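Local coordinates for protein 16 kDa salivary peptide (Culex quinquefasciatus, PDB 7KCG) that is of unknown function but adopts a ricin-type beta-trefoil fold and may bind sugars in mosquito saliva, at residues K15-L23 with L116-V125; R35-W46 with R58-L66. All coordinates share one frame; numbering follows the deposited sequence.

Overall arrangement
Contact 1 (15-23 with 116-125) and contact 2 (35-46 with 58-66) lie about 13 Å apart, centre to centre, in one beta-trefoil chain. Along the sequence contact 2 falls wholly between the two halves of contact 1, which brings the small hairpin 115-118/125-128 against the large antiparallel sheet. Contact 2 joins the hairpin 45-51/54-59 and also brings strand 34-40 near strand 64-69, with 76-81 pairing with both. Segments 15-23 and 35-46 lie on paired strands of the large sheet, 22-29 with 34-40 and 12-16 with 45-51. The backbone O of Tyr22 probably accepts a hydrogen bond from Cys40 N, and that of Leu23 from Trp46 NE1; Phe39 packs on Thr118.

Contact 1 (K15-L23 with L116-V125); sequences KNRHEGRYL and LFTQGGTDWV
Arg21 reaches across to Asp123 from the loop between strands 12-16 and 22-29. CB lies against Phe39 of strand 34-40; the chain runs out extended through CG, then bends at chi3 (-73°), which turns the guanidinium back beside Glu19 and toward Asp123. NE lies next to Glu19 OE2, a salt bridge within the loop whose exact length is doubtful. Arg21 NH2 carries the link to the other segment: it donates to Asp123 OD1 at 2.7 Å, nearly straight at 162°, while NH1 stays farther off at 3.5 Å. The oxygen sits close to the guanidinium plane, yet the donor comes from above the carboxylate plane, and the two planes are turned 48° apart. Glu19 has its own bond across, its OE1 taking the N-H of Gly121 at 2.8 Å. One arginine between two acids probably offsets their mutual repulsion.

In this beta-trefoil the contact brings the loop 17-21 against the turn that links strands 115-118 and 125-128. Asn16 shapes that loop as an Asx motif: OD1 accepts from Glu19 N at 2.9 Å on an in-plane lone pair, and Thr118 CG2 rests against the same amide, 3.5 Å from Asn16 OD1. His18 brings its ring edge to Gly120 CA. Deeper in, Leu23 forks: CD2 meets Leu116 CD2 tip to tip at 4.1 Å, while CD1 touches Val125 CG2 at 4.0 Å, the side chains crossing at about a right angle.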
loop_
_atom_site.group_PDB
_atom_site.type_symbol
_atom_site.label_atom_id
_atom_site.label_comp_id
_atom_site.label_asym_id
_atom_site.label_seq_id
_atom_site.Cartn_x
_atom_site.Cartn_y
_atom_site.Cartn_z
ATOM N N LYS A 15 -6.845 -4.387 -2.740
ATOM C CA LYS A 15 -6.735 -5.779 -3.158
ATOM C C LYS A 15 -5.784 -5.882 -4.340
ATOM O O LYS A 15 -5.915 -5.131 -5.307
ATOM C CB LYS A 15 -8.111 -6.335 -3.525
ATOM C CG LYS A 15 -8.096 -7.756 -4.045
ATOM C CD LYS A 15 -9.503 -8.223 -4.397
ATOM N N ASN A 16 -4.837 -6.811 -4.273
ATOM C CA ASN A 16 -3.865 -6.967 -5.352
ATOM C C ASN A 16 -4.490 -7.758 -6.482
ATOM O O ASN A 16 -5.235 -8.715 -6.245
ATOM C CB ASN A 16 -2.588 -7.674 -4.880
ATOM C CG ASN A 16 -1.536 -7.790 -5.991
ATOM O OD1 ASN A 16 -1.480 -8.788 -6.719
ATOM N ND2 ASN A 16 -0.709 -6.762 -6.133
ATOM N N ARG A 17 -4.191 -7.352 -7.718
ATOM C CA ARG A 17 -4.879 -7.956 -8.855
ATOM C C ARG A 17 -4.374 -9.360 -9.134
ATOM O O ARG A 17 -5.176 -10.260 -9.405
ATOM C CB ARG A 17 -4.713 -7.111 -10.108
ATOM C CG ARG A 17 -5.443 -7.707 -11.294
ATOM C CD ARG A 17 -5.105 -6.981 -12.570
ATOM N NE ARG A 17 -5.494 -7.762 -13.740
ATOM C CZ ARG A 17 -5.002 -7.557 -14.956
ATOM N NH1 ARG A 17 -4.104 -6.591 -15.146
ATOM N NH2 ARG A 17 -5.406 -8.311 -15.976
ATOM N N HIS A 18 -3.054 -9.560 -9.098
ATOM C CA HIS A 18 -2.503 -10.884 -9.365
ATOM C C HIS A 18 -2.851 -11.855 -8.251
ATOM O O HIS A 18 -3.414 -12.927 -8.495
ATOM C CB HIS A 18 -0.988 -10.819 -9.541
ATOM C CG HIS A 18 -0.346 -12.171 -9.623
ATOM N ND1 HIS A 18 -0.414 -12.958 -10.753
ATOM C CD2 HIS A 18 0.351 -12.885 -8.707
ATOM C CE1 HIS A 18 0.230 -14.090 -10.537
ATOM N NE2 HIS A 18 0.700 -14.074 -9.302
ATOM N N GLU A 19 -2.516 -11.495 -7.014
ATOM C CA GLU A 19 -2.659 -12.436 -5.908
ATOM C C GLU A 19 -4.120 -12.649 -5.527
ATOM O O GLU A 19 -4.491 -13.737 -5.078
ATOM C CB GLU A 19 -1.847 -11.937 -4.714
ATOM C CG GLU A 19 -2.220 -12.535 -3.369
ATOM C CD GLU A 19 -1.766 -13.972 -3.220
ATOM O OE1 GLU A 19 -1.245 -14.534 -4.198
ATOM O OE2 GLU A 19 -1.940 -14.545 -2.126
ATOM N N GLY A 20 -4.960 -11.637 -5.708
ATOM C CA GLY A 20 -6.369 -11.763 -5.403
ATOM C C GLY A 20 -6.736 -11.698 -3.941
ATOM O O GLY A 20 -7.840 -12.118 -3.577
ATOM N N ARG A 21 -5.856 -11.178 -3.084
ATOM C CA ARG A 21 -6.156 -11.023 -1.669
ATOM C C ARG A 21 -5.968 -9.567 -1.247
ATOM O O ARG A 21 -5.419 -8.744 -1.983
ATOM C CB ARG A 21 -5.283 -11.956 -0.823
ATOM C CG ARG A 21 -5.504 -13.434 -1.103
ATOM C CD ARG A 21 -4.780 -14.281 -0.087
ATOM N NE ARG A 21 -3.331 -14.279 -0.283
ATOM C CZ ARG A 21 -2.448 -14.431 0.702
ATOM N NH1 ARG A 21 -2.870 -14.575 1.952
ATOM N NH2 ARG A 21 -1.147 -14.430 0.438
ATOM N N TYR A 22 -6.438 -9.259 -0.039
ATOM C CA TYR A 22 -6.494 -7.896 0.466
ATOM C C TYR A 22 -5.239 -7.536 1.246
ATOM O O TYR A 22 -4.746 -8.332 2.051
ATOM C CB TYR A 22 -7.723 -7.714 1.358
ATOM C CG TYR A 22 -9.012 -7.801 0.591
ATOM C CD1 TYR A 22 -9.625 -9.026 0.357
ATOM C CD2 TYR A 22 -9.605 -6.659 0.071
ATOM C CE1 TYR A 22 -10.803 -9.104 -0.360
ATOM C CE2 TYR A 22 -10.774 -6.731 -0.637
ATOM C CZ TYR A 22 -11.371 -7.954 -0.856
ATOM O OH TYR A 22 -12.545 -8.016 -1.576
ATOM N N LEU A 23 -4.722 -6.333 1.001
ATOM C CA LEU A 23 -3.624 -5.826 1.813
ATOM C C LEU A 23 -4.080 -5.714 3.258
ATOM O O LEU A 23 -5.207 -5.300 3.540
ATOM C CB LEU A 23 -3.160 -4.461 1.294
ATOM C CG LEU A 23 -1.813 -3.941 1.809
ATOM C CD1 LEU A 23 -0.683 -4.828 1.329
ATOM C CD2 LEU A 23 -1.597 -2.511 1.361
ATOM N N LEU A 116 4.254 -0.467 -5.092
ATOM C CA LEU A 116 3.885 -1.592 -4.249
ATOM C C LEU A 116 3.643 -2.827 -5.112
ATOM O O LEU A 116 3.035 -2.748 -6.188
ATOM C CB LEU A 116 2.627 -1.234 -3.461
ATOM C CG LEU A 116 2.363 -1.810 -2.080
ATOM C CD1 LEU A 116 3.359 -1.222 -1.068
ATOM C CD2 LEU A 116 0.932 -1.471 -1.685
ATOM N N PHE A 117 4.132 -3.969 -4.639
ATOM C CA PHE A 117 4.237 -5.152 -5.480
ATOM C C PHE A 117 4.141 -6.384 -4.596
ATOM O O PHE A 117 4.523 -6.352 -3.424
ATOM C CB PHE A 117 5.561 -5.094 -6.272
ATOM C CG PHE A 117 6.044 -6.422 -6.807
ATOM C CD1 PHE A 117 6.800 -7.281 -6.013
ATOM C CD2 PHE A 117 5.804 -6.776 -8.125
ATOM C CE1 PHE A 117 7.258 -8.493 -6.511
ATOM C CE2 PHE A 117 6.271 -7.986 -8.634
ATOM C CZ PHE A 117 6.996 -8.843 -7.822
ATOM N N THR A 118 3.604 -7.469 -5.152
ATOM C CA THR A 118 3.709 -8.757 -4.480
ATOM C C THR A 118 4.085 -9.824 -5.490
ATOM O O THR A 118 3.681 -9.768 -6.656
ATOM C CB THR A 118 2.417 -9.162 -3.755
ATOM O OG1 THR A 118 2.665 -10.347 -2.978
ATOM C CG2 THR A 118 1.291 -9.437 -4.738
ATOM N N GLN A 119 4.780 -10.841 -4.992
ATOM C CA GLN A 119 5.282 -11.894 -5.895
ATOM C C GLN A 119 4.150 -12.759 -6.418
ATOM O O GLN A 119 4.006 -12.872 -7.642
ATOM C CB GLN A 119 6.286 -12.769 -5.155
ATOM C CG GLN A 119 7.328 -13.384 -6.075
ATOM C CD GLN A 119 8.171 -12.341 -6.764
ATOM O OE1 GLN A 119 8.911 -11.597 -6.127
ATOM N NE2 GLN A 119 8.078 -12.290 -8.082
ATOM N N GLY A 120 3.432 -13.396 -5.526
ATOM C CA GLY A 120 2.407 -14.337 -5.977
ATOM C C GLY A 120 2.367 -15.548 -5.079
ATOM O O GLY A 120 3.329 -16.299 -5.078
ATOM N N GLY A 121 1.307 -15.684 -4.288
ATOM C CA GLY A 121 1.160 -16.824 -3.360
ATOM C C GLY A 121 1.995 -16.590 -2.128
ATOM O O GLY A 121 1.990 -17.450 -1.238
ATOM N N THR A 122 2.676 -15.449 -2.086
ATOM C CA THR A 122 3.562 -15.097 -0.965
ATOM C C THR A 122 2.840 -14.069 -0.127
ATOM O O THR A 122 2.121 -13.253 -0.719
ATOM C CB THR A 122 4.818 -14.418 -1.505
ATOM O OG1 THR A 122 5.020 -14.913 -2.825
ATOM C CG2 THR A 122 6.045 -14.698 -0.672
ATOM N N ASP A 123 2.978 -14.150 1.185
ATOM C CA ASP A 123 2.420 -13.153 2.085
ATOM C C ASP A 123 3.349 -11.958 2.258
ATOM O O ASP A 123 3.093 -11.097 3.106
ATOM C CB ASP A 123 2.082 -13.788 3.434
ATOM C CG ASP A 123 0.733 -14.489 3.418
ATOM O OD1 ASP A 123 0.483 -15.273 2.477
ATOM O OD2 ASP A 123 -0.078 -14.253 4.340
ATOM N N TRP A 124 4.415 -11.886 1.460
ATOM C CA TRP A 124 5.376 -10.801 1.528
ATOM C C TRP A 124 5.008 -9.731 0.506
ATOM O O TRP A 124 4.637 -10.043 -0.635
ATOM C CB TRP A 124 6.796 -11.316 1.270
ATOM C CG TRP A 124 7.260 -12.336 2.297
ATOM C CD1 TRP A 124 6.805 -12.464 3.572
ATOM C CD2 TRP A 124 8.233 -13.383 2.110
ATOM N NE1 TRP A 124 7.442 -13.514 4.200
ATOM C CE2 TRP A 124 8.326 -14.089 3.324
ATOM C CE3 TRP A 124 9.037 -13.784 1.033
ATOM C CZ2 TRP A 124 9.198 -15.176 3.503
ATOM C CZ3 TRP A 124 9.903 -14.865 1.207
ATOM C CH2 TRP A 124 9.975 -15.548 2.438
ATOM N N VAL A 125 5.100 -8.474 0.937
ATOM C CA VAL A 125 4.843 -7.292 0.118
ATOM C C VAL A 125 6.158 -6.545 -0.024
ATOM O O VAL A 125 6.999 -6.558 0.884
ATOM C CB VAL A 125 3.764 -6.392 0.755
ATOM C CG1 VAL A 125 3.432 -5.169 -0.132
ATOM C CG2 VAL A 125 2.521 -7.196 1.085
#

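Contact 2 (R35-W46 with R58-L66); sequences RHVSFCTDPQRW and RNNKHGEEL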
loop_
_atom_site.group_PDB
_atom_site.type_symbol
_atom_site.label_atom_id
_atom_site.label_comp_id
_atom_site.label_asym_id
_atom_site.label_seq_id
_atom_site.Cartn_x
_atom_site.Cartn_y
_atom_site.Cartn_z
ATOM N N ARG A 35 5.970 -2.538 11.960
ATOM C CA ARG A 35 5.133 -3.758 11.825
ATOM C C ARG A 35 5.072 -4.156 10.354
ATOM O O ARG A 35 5.110 -3.281 9.501
ATOM C CB ARG A 35 3.720 -3.550 12.370
ATOM C CG ARG A 35 2.753 -4.705 12.159
ATOM C CD ARG A 35 1.333 -4.418 12.599
ATOM N NE ARG A 35 1.286 -3.544 13.752
ATOM C CZ ARG A 35 1.394 -3.951 15.007
ATOM N NH1 ARG A 35 1.549 -5.235 15.273
ATOM N NH2 ARG A 35 1.347 -3.074 15.990
ATOM N N HIS A 36 4.985 -5.449 10.077
ATOM C CA HIS A 36 5.032 -5.927 8.679
ATOM C C HIS A 36 3.668 -5.825 8.015
ATOM O O HIS A 36 2.686 -5.619 8.716
ATOM C CB HIS A 36 5.549 -7.361 8.669
ATOM C CG HIS A 36 7.036 -7.461 8.619
ATOM N ND1 HIS A 36 7.761 -8.133 9.577
ATOM C CD2 HIS A 36 7.931 -6.983 7.731
ATOM C CE1 HIS A 36 9.040 -8.065 9.279
ATOM N NE2 HIS A 36 9.170 -7.363 8.155
ATOM N N VAL A 37 3.639 -5.965 6.699
ATOM C CA VAL A 37 2.375 -5.947 5.971
ATOM C C VAL A 37 2.181 -7.296 5.295
ATOM O O VAL A 37 3.146 -7.978 4.930
ATOM C CB VAL A 37 2.302 -4.817 4.926
ATOM C CG1 VAL A 37 2.303 -3.461 5.605
ATOM C CG2 VAL A 37 3.459 -4.931 3.956
ATOM N N SER A 38 0.920 -7.671 5.121
ATOM C CA SER A 38 0.610 -8.985 4.586
ATOM C C SER A 38 -0.707 -8.916 3.816
ATOM O O SER A 38 -1.174 -7.834 3.441
ATOM C CB SER A 38 0.585 -10.018 5.724
ATOM O OG SER A 38 0.775 -11.310 5.196
ATOM N N PHE A 39 -1.279 -10.092 3.593
ATOM C CA PHE A 39 -2.551 -10.199 2.854
ATOM C C PHE A 39 -3.554 -10.988 3.687
ATOM O O PHE A 39 -3.156 -11.672 4.633
ATOM C CB PHE A 39 -2.331 -10.897 1.517
ATOM C CG PHE A 39 -1.634 -10.089 0.462
ATOM C CD1 PHE A 39 -2.324 -9.136 -0.263
ATOM C CD2 PHE A 39 -0.300 -10.301 0.181
ATOM C CE1 PHE A 39 -1.685 -8.394 -1.239
ATOM C CE2 PHE A 39 0.338 -9.555 -0.792
ATOM C CZ PHE A 39 -0.357 -8.605 -1.500
ATOM N N CYS A 40 -4.831 -10.849 3.355
ATOM C CA CYS A 40 -5.909 -11.589 4.055
ATOM C C CYS A 40 -7.053 -11.842 3.066
ATOM O O CYS A 40 -7.225 -11.032 2.159
ATOM C CB CYS A 40 -6.414 -10.825 5.267
ATOM S SG CYS A 40 -7.053 -11.883 6.592
ATOM N N THR A 41 -7.818 -12.917 3.258
ATOM C CA THR A 41 -8.885 -13.319 2.319
ATOM C C THR A 41 -10.061 -12.378 2.509
ATOM O O THR A 41 -10.687 -11.996 1.521
ATOM C CB THR A 41 -9.227 -14.794 2.583
ATOM O OG1 THR A 41 -8.134 -15.588 2.125
ATOM C CG2 THR A 41 -10.507 -15.261 1.925
ATOM N N ASP A 42 -10.334 -12.029 3.754
ATOM C CA ASP A 42 -11.467 -11.137 4.040
ATOM C C ASP A 42 -11.007 -9.682 3.889
ATOM O O ASP A 42 -9.817 -9.409 4.071
ATOM N N PRO A 43 -11.908 -8.748 3.547
ATOM C CA PRO A 43 -11.518 -7.373 3.369
ATOM C C PRO A 43 -10.962 -6.692 4.624
ATOM O O PRO A 43 -11.649 -6.644 5.609
ATOM C CB PRO A 43 -12.814 -6.704 2.924
ATOM C CG PRO A 43 -13.609 -7.817 2.306
ATOM C CD PRO A 43 -13.308 -8.990 3.209
ATOM N N GLN A 44 -9.743 -6.160 4.560
ATOM C CA GLN A 44 -9.151 -5.423 5.706
ATOM C C GLN A 44 -9.217 -3.922 5.375
ATOM O O GLN A 44 -8.925 -3.565 4.254
ATOM C CB GLN A 44 -7.785 -6.012 6.032
ATOM C CG GLN A 44 -7.756 -6.898 7.273
ATOM C CD GLN A 44 -9.115 -7.162 7.862
ATOM N N ARG A 45 -9.570 -3.082 6.340
ATOM C CA ARG A 45 -9.829 -1.648 6.081
ATOM C C ARG A 45 -8.609 -0.735 6.210
ATOM O O ARG A 45 -7.762 -0.996 7.064
ATOM C CB ARG A 45 -11.023 -1.205 6.916
ATOM C CG ARG A 45 -12.322 -1.856 6.474
ATOM C CD ARG A 45 -13.277 -2.148 7.612
ATOM N NE ARG A 45 -14.237 -1.073 7.797
ATOM C CZ ARG A 45 -15.410 -1.002 7.184
ATOM N NH1 ARG A 45 -15.774 -1.948 6.340
ATOM N NH2 ARG A 45 -16.218 0.014 7.422
ATOM N N TRP A 46 -8.481 0.221 5.300
ATOM C CA TRP A 46 -7.436 1.235 5.349
ATOM C C TRP A 46 -8.081 2.611 5.263
ATOM O O TRP A 46 -9.269 2.745 4.951
ATOM C CB TRP A 46 -6.428 1.052 4.208
ATOM C CG TRP A 46 -5.742 -0.273 4.213
ATOM C CD1 TRP A 46 -6.267 -1.477 3.839
ATOM C CD2 TRP A 46 -4.392 -0.527 4.605
ATOM N NE1 TRP A 46 -5.325 -2.465 3.976
ATOM C CE2 TRP A 46 -4.167 -1.909 4.455
ATOM C CE3 TRP A 46 -3.350 0.281 5.068
ATOM C CZ2 TRP A 46 -2.946 -2.498 4.743
ATOM C CZ3 TRP A 46 -2.144 -0.306 5.366
ATOM C CH2 TRP A 46 -1.948 -1.686 5.204
ATOM N N ARG A 58 -3.098 4.643 5.679
ATOM C CA ARG A 58 -3.045 4.227 7.102
ATOM C C ARG A 58 -3.898 2.987 7.366
ATOM O O ARG A 58 -5.013 2.946 6.930
ATOM C CB ARG A 58 -3.535 5.362 7.996
ATOM C CG ARG A 58 -3.166 5.192 9.452
ATOM C CD ARG A 58 -3.577 6.385 10.256
ATOM N NE ARG A 58 -2.871 7.602 9.944
ATOM C CZ ARG A 58 -1.827 8.040 10.600
ATOM N NH1 ARG A 58 -1.332 7.341 11.590
ATOM N NH2 ARG A 58 -1.268 9.173 10.261
ATOM N N ASN A 59 -3.333 2.031 8.091
ATOM C CA ASN A 59 -4.025 0.782 8.478
ATOM C C ASN A 59 -5.009 1.120 9.579
ATOM O O ASN A 59 -4.572 1.519 10.605
ATOM C CB ASN A 59 -3.039 -0.250 8.987
ATOM C CG ASN A 59 -3.718 -1.518 9.425
ATOM O OD1 ASN A 59 -4.158 -1.621 10.555
ATOM N ND2 ASN A 59 -3.795 -2.481 8.536
ATOM N N ASN A 60 -6.294 0.947 9.297
ATOM C CA ASN A 60 -7.450 1.313 10.152
ATOM C C ASN A 60 -7.456 0.607 11.501
ATOM O O ASN A 60 -7.869 1.204 12.462
ATOM C CB ASN A 60 -8.743 0.828 9.514
ATOM C CG ASN A 60 -9.436 1.930 8.759
ATOM O OD1 ASN A 60 -8.810 2.902 8.449
ATOM N ND2 ASN A 60 -10.716 1.801 8.484
ATOM N N LYS A 61 -6.953 -0.602 11.531
ATOM C CA LYS A 61 -7.024 -1.471 12.697
ATOM C C LYS A 61 -6.042 -1.001 13.761
ATOM O O LYS A 61 -6.399 -0.872 14.939
ATOM C CB LYS A 61 -6.738 -2.921 12.311
ATOM N N HIS A 62 -4.808 -0.713 13.353
ATOM C CA HIS A 62 -3.763 -0.251 14.252
ATOM C C HIS A 62 -3.480 1.239 14.147
ATOM O O HIS A 62 -2.758 1.775 14.998
ATOM C CB HIS A 62 -2.476 -1.040 13.982
ATOM C CG HIS A 62 -2.573 -2.484 14.357
ATOM N ND1 HIS A 62 -1.875 -3.024 15.416
ATOM C CD2 HIS A 62 -3.292 -3.499 13.821
ATOM C CE1 HIS A 62 -2.158 -4.311 15.515
ATOM N NE2 HIS A 62 -3.016 -4.624 14.559
ATOM N N GLY A 63 -4.021 1.920 13.135
ATOM C CA GLY A 63 -3.824 3.349 12.970
ATOM C C GLY A 63 -2.453 3.743 12.482
ATOM O O GLY A 63 -2.063 4.908 12.627
ATOM N N GLU A 64 -1.708 2.801 11.908
ATOM C CA GLU A 64 -0.312 2.987 11.550
ATOM C C GLU A 64 -0.159 3.298 10.065
ATOM O O GLU A 64 -0.886 2.750 9.229
ATOM C CB GLU A 64 0.483 1.733 11.914
ATOM C CG GLU A 64 0.477 1.448 13.414
ATOM C CD GLU A 64 0.805 -0.005 13.746
ATOM O OE1 GLU A 64 1.070 -0.800 12.820
ATOM O OE2 GLU A 64 0.807 -0.353 14.950
ATOM N N GLU A 65 0.780 4.190 9.745
ATOM C CA GLU A 65 1.006 4.619 8.368
ATOM C C GLU A 65 1.812 3.592 7.592
ATOM O O GLU A 65 2.761 3.005 8.108
ATOM C CB GLU A 65 1.764 5.944 8.321
ATOM C CG GLU A 65 0.983 7.169 8.683
ATOM C CD GLU A 65 1.734 8.434 8.303
ATOM O OE1 GLU A 65 2.810 8.704 8.894
ATOM O OE2 GLU A 65 1.251 9.153 7.403
ATOM N N LEU A 66 1.443 3.401 6.327
ATOM C CA LEU A 66 2.196 2.549 5.424
ATOM C C LEU A 66 3.372 3.326 4.844
ATOM O O LEU A 66 3.198 4.443 4.356
ATOM C CB LEU A 66 1.273 2.066 4.296
ATOM C CG LEU A 66 1.894 1.066 3.339
ATOM C CD1 LEU A 66 1.987 -0.275 4.030
ATOM C CD2 LEU A 66 1.061 0.967 2.057
#
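The guanidinium of Arg35 has His62 over one face and the carboxylate of Glu64 at its edge. His62 ND1 stands 3.2 Å above the Arg35 guanidinium plane, offset toward the rim; it is a face contact and not a hydrogen bond. Glu64 is gripped side-on: Arg35 NE donates to OE1 of Glu64 at 2.9 Å and Arg35 NH2 to its OE2 at 3.0 Å. Both oxygens use their syn lone pairs, both bonds run at 165°, and guanidinium and carboxylate are nearly coplanar. A bend at chi3 (-34°) swings the end of the arginine into this position.

Trp46 is the second flat group. Asn59 lies over one face of the indole, its CB 4.2 Å from the centroid of the Trp46 six-membered ring in a CH-pi contact, its amide standing almost upright on the ring at 85°. Trp46 NE1 donates to the backbone O of Leu23, which helps to hold the indole's other end. Leu66 CB packs obliquely near CZ3 of Trp46, and Leu66 CD1 meets Val37 CG1 at 3.6 Å.

Trp46 and Asn59 form a non-hydrogen-bonded antiparallel pair in the hairpin of strands 45-51 and 54-59, part of the beta-trefoil. Just past it, Asn60 N donates a weak hydrogen bond to Arg45 O, and Asn60 OD1 is hydrogen-bonded to Thr47 OG1. Asn59 OD1 turns back to accept from His62 N at 3.0 Å, an Asx motif that holds the turn carrying His62 to Arg35.

Two parallel bonds fix the rotation of the Glu64 carboxylate, and the nearby positive charge probably favours a neutral His62.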